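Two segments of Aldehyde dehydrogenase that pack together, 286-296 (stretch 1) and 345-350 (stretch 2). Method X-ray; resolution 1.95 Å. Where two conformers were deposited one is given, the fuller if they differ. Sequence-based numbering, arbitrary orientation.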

# COMPACT_ATOMS: atom_id res chain seq x y z
N MET A 286 -33.98 3.92 23.42
CA MET A 286 -33.66 3.01 22.32
C MET A 286 -33.98 1.54 22.59
O MET A 286 -34.41 0.82 21.69
CB MET A 286 -32.19 3.16 21.90
CG MET A 286 -31.90 4.50 21.26
SD MET A 286 -30.17 4.72 20.79
CE MET A 286 -30.13 6.49 20.55
N LEU A 287 -33.77 1.08 23.82
CA LEU A 287 -34.00 -0.33 24.17
C LEU A 287 -35.42 -0.60 24.66
O LEU A 287 -35.91 -1.73 24.52
CB LEU A 287 -32.99 -0.80 25.21
CG LEU A 287 -31.53 -0.72 24.78
CD1 LEU A 287 -30.61 -1.15 25.90
CD2 LEU A 287 -31.27 -1.55 23.52
N GLY A 288 -36.06 0.41 25.25
CA GLY A 288 -37.41 0.27 25.79
C GLY A 288 -37.41 -0.22 27.23
O GLY A 288 -36.52 -0.96 27.64
N ASP A 289 -38.45 0.17 27.97
CA ASP A 289 -38.57 -0.11 29.40
C ASP A 289 -38.73 -1.61 29.67
O ASP A 289 -38.07 -2.15 30.57
CB ASP A 289 -39.76 0.68 29.98
CG ASP A 289 -39.85 0.60 31.50
OD1 ASP A 289 -38.81 0.73 32.19
OD2 ASP A 289 -40.97 0.43 32.02
N LYS A 290 -39.60 -2.27 28.91
CA LYS A 290 -39.91 -3.69 29.14
C LYS A 290 -38.68 -4.59 28.98
O LYS A 290 -38.44 -5.47 29.81
CB LYS A 290 -41.04 -4.19 28.24
CG LYS A 290 -41.51 -5.59 28.60
CD LYS A 290 -42.85 -5.96 27.98
CE LYS A 290 -43.23 -7.38 28.34
NZ LYS A 290 -44.66 -7.69 28.08
N PHE A 291 -37.90 -4.37 27.92
CA PHE A 291 -36.67 -5.14 27.69
C PHE A 291 -35.72 -5.02 28.88
O PHE A 291 -35.26 -6.03 29.41
CB PHE A 291 -35.96 -4.69 26.40
CG PHE A 291 -34.62 -5.34 26.19
CD1 PHE A 291 -34.53 -6.63 25.69
CD2 PHE A 291 -33.44 -4.66 26.51
CE1 PHE A 291 -33.29 -7.23 25.50
CE2 PHE A 291 -32.21 -5.25 26.32
CZ PHE A 291 -32.13 -6.54 25.82
N LEU A 292 -35.45 -3.79 29.31
CA LEU A 292 -34.55 -3.53 30.43
C LEU A 292 -35.07 -4.11 31.75
O LEU A 292 -34.31 -4.74 32.48
CB LEU A 292 -34.26 -2.03 30.58
CG LEU A 292 -33.36 -1.41 29.51
CD1 LEU A 292 -33.36 0.11 29.62
CD2 LEU A 292 -31.95 -1.97 29.59
N LYS A 293 -36.36 -3.92 32.03
CA LYS A 293 -36.98 -4.49 33.24
C LYS A 293 -36.86 -6.01 33.31
O LYS A 293 -36.55 -6.56 34.38
CB LYS A 293 -38.46 -4.10 33.33
CG LYS A 293 -38.69 -2.67 33.80
CD LYS A 293 -40.16 -2.32 33.69
CE LYS A 293 -40.54 -1.16 34.59
NZ LYS A 293 -41.97 -0.79 34.37
N VAL A 294 -37.09 -6.69 32.19
CA VAL A 294 -36.99 -8.15 32.11
C VAL A 294 -35.54 -8.60 32.30
O VAL A 294 -35.27 -9.54 33.06
CB VAL A 294 -37.57 -8.72 30.79
CG1 VAL A 294 -37.31 -10.22 30.65
CG2 VAL A 294 -39.07 -8.45 30.72
N LEU A 295 -34.62 -7.92 31.63
CA LEU A 295 -33.19 -8.20 31.76
C LEU A 295 -32.67 -7.94 33.18
O LEU A 295 -31.85 -8.72 33.69
CB LEU A 295 -32.39 -7.38 30.74
CG LEU A 295 -30.93 -7.75 30.49
CD1 LEU A 295 -30.81 -9.18 30.01
CD2 LEU A 295 -30.36 -6.78 29.48
N LYS A 296 -33.14 -6.86 33.80
CA LYS A 296 -32.80 -6.54 35.19
C LYS A 296 -33.37 -7.54 36.21
O LYS A 296 -32.80 -7.71 37.29
CB LYS A 296 -33.31 -5.15 35.55
CG LYS A 296 -32.81 -4.66 36.90
CD LYS A 296 -31.30 -4.84 37.02
CE LYS A 296 -30.84 -4.74 38.46
NZ LYS A 296 -31.26 -3.45 39.09
N LEU A 345 -26.55 -14.72 25.97
CA LEU A 345 -25.40 -13.86 25.64
C LEU A 345 -25.81 -12.39 25.45
O LEU A 345 -25.44 -11.73 24.47
CB LEU A 345 -24.67 -14.42 24.41
CG LEU A 345 -24.10 -15.84 24.53
CD1 LEU A 345 -23.68 -16.36 23.16
CD2 LEU A 345 -22.92 -15.87 25.50
N THR A 346 -26.58 -11.89 26.41
CA THR A 346 -27.13 -10.54 26.38
C THR A 346 -26.42 -9.70 27.42
O THR A 346 -26.40 -10.07 28.59
CB THR A 346 -28.64 -10.56 26.68
OG1 THR A 346 -29.31 -11.41 25.74
CG2 THR A 346 -29.22 -9.17 26.57
N ILE A 347 -25.82 -8.59 26.99
CA ILE A 347 -25.26 -7.59 27.90
C ILE A 347 -25.78 -6.22 27.46
O ILE A 347 -25.50 -5.78 26.35
CB ILE A 347 -23.71 -7.57 27.89
CG1 ILE A 347 -23.14 -8.94 28.27
CG2 ILE A 347 -23.18 -6.49 28.85
CD1 ILE A 347 -21.64 -9.05 28.13
N ALA A 348 -26.54 -5.55 28.34
CA ALA A 348 -27.06 -4.22 28.03
C ALA A 348 -25.93 -3.19 28.03
O ALA A 348 -24.92 -3.40 28.70
CB ALA A 348 -28.14 -3.82 29.03
N PRO A 349 -26.09 -2.08 27.27
CA PRO A 349 -25.07 -1.03 27.30
C PRO A 349 -24.81 -0.55 28.72
O PRO A 349 -25.75 -0.28 29.47
CB PRO A 349 -25.67 0.08 26.43
CG PRO A 349 -26.67 -0.60 25.57
CD PRO A 349 -27.21 -1.74 26.38
N THR A 350 -23.53 -0.49 29.08
CA THR A 350 -23.11 -0.25 30.45
C THR A 350 -22.06 0.86 30.46
O THR A 350 -21.04 0.76 29.78
CB THR A 350 -22.53 -1.54 31.06
OG1 THR A 350 -23.56 -2.54 31.09
CG2 THR A 350 -22.00 -1.30 32.47

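How do the two backbones meet? Residues 289-296 form a helix, and a short strand, Thr346 and Ile347, runs into a loop beside it. The backbones stay well apart: at their nearest CA atoms, Leu292 CA and Ala348 CA lie 7.9 Å from each other. No hydrogen bond crosses the gap; the closest approaches are between side-chain atoms.

How does the backbone of stretch 1 change course between its contacts? Gly288, itself out of contact, lies between the helical segments that carry Leu287 and Phe291, Leu292 and Leu295. It follows the end of one helix and occupies the N-cap position of the next. Its phi of 87° and psi of 152° would jam a CB against the carbonyl O of Leu287, a constraint that by itself calls for glycine.

Which side chains close the gap? Leu295 reaches both residues whose CB points toward the helix: its CD1 is 3.8 Å from Thr346 CG2, and its CD2 is 3.7 Å from Ala348 CB. Between these two, Ile347 points away, as alternation along an extended chain predicts. Phe291 CZ also approaches Thr346 CG2, at 4.0 Å, so the threonine offers its methyl to this apolar contact.

Which other apolar contacts complete the packing? Leu287 CD1 packs 3.5 Å from Pro349 CD, a van der Waals contact between apolar groups. Leu292 adds a looser one, with CD2 4.3 Å from Ala348 CB.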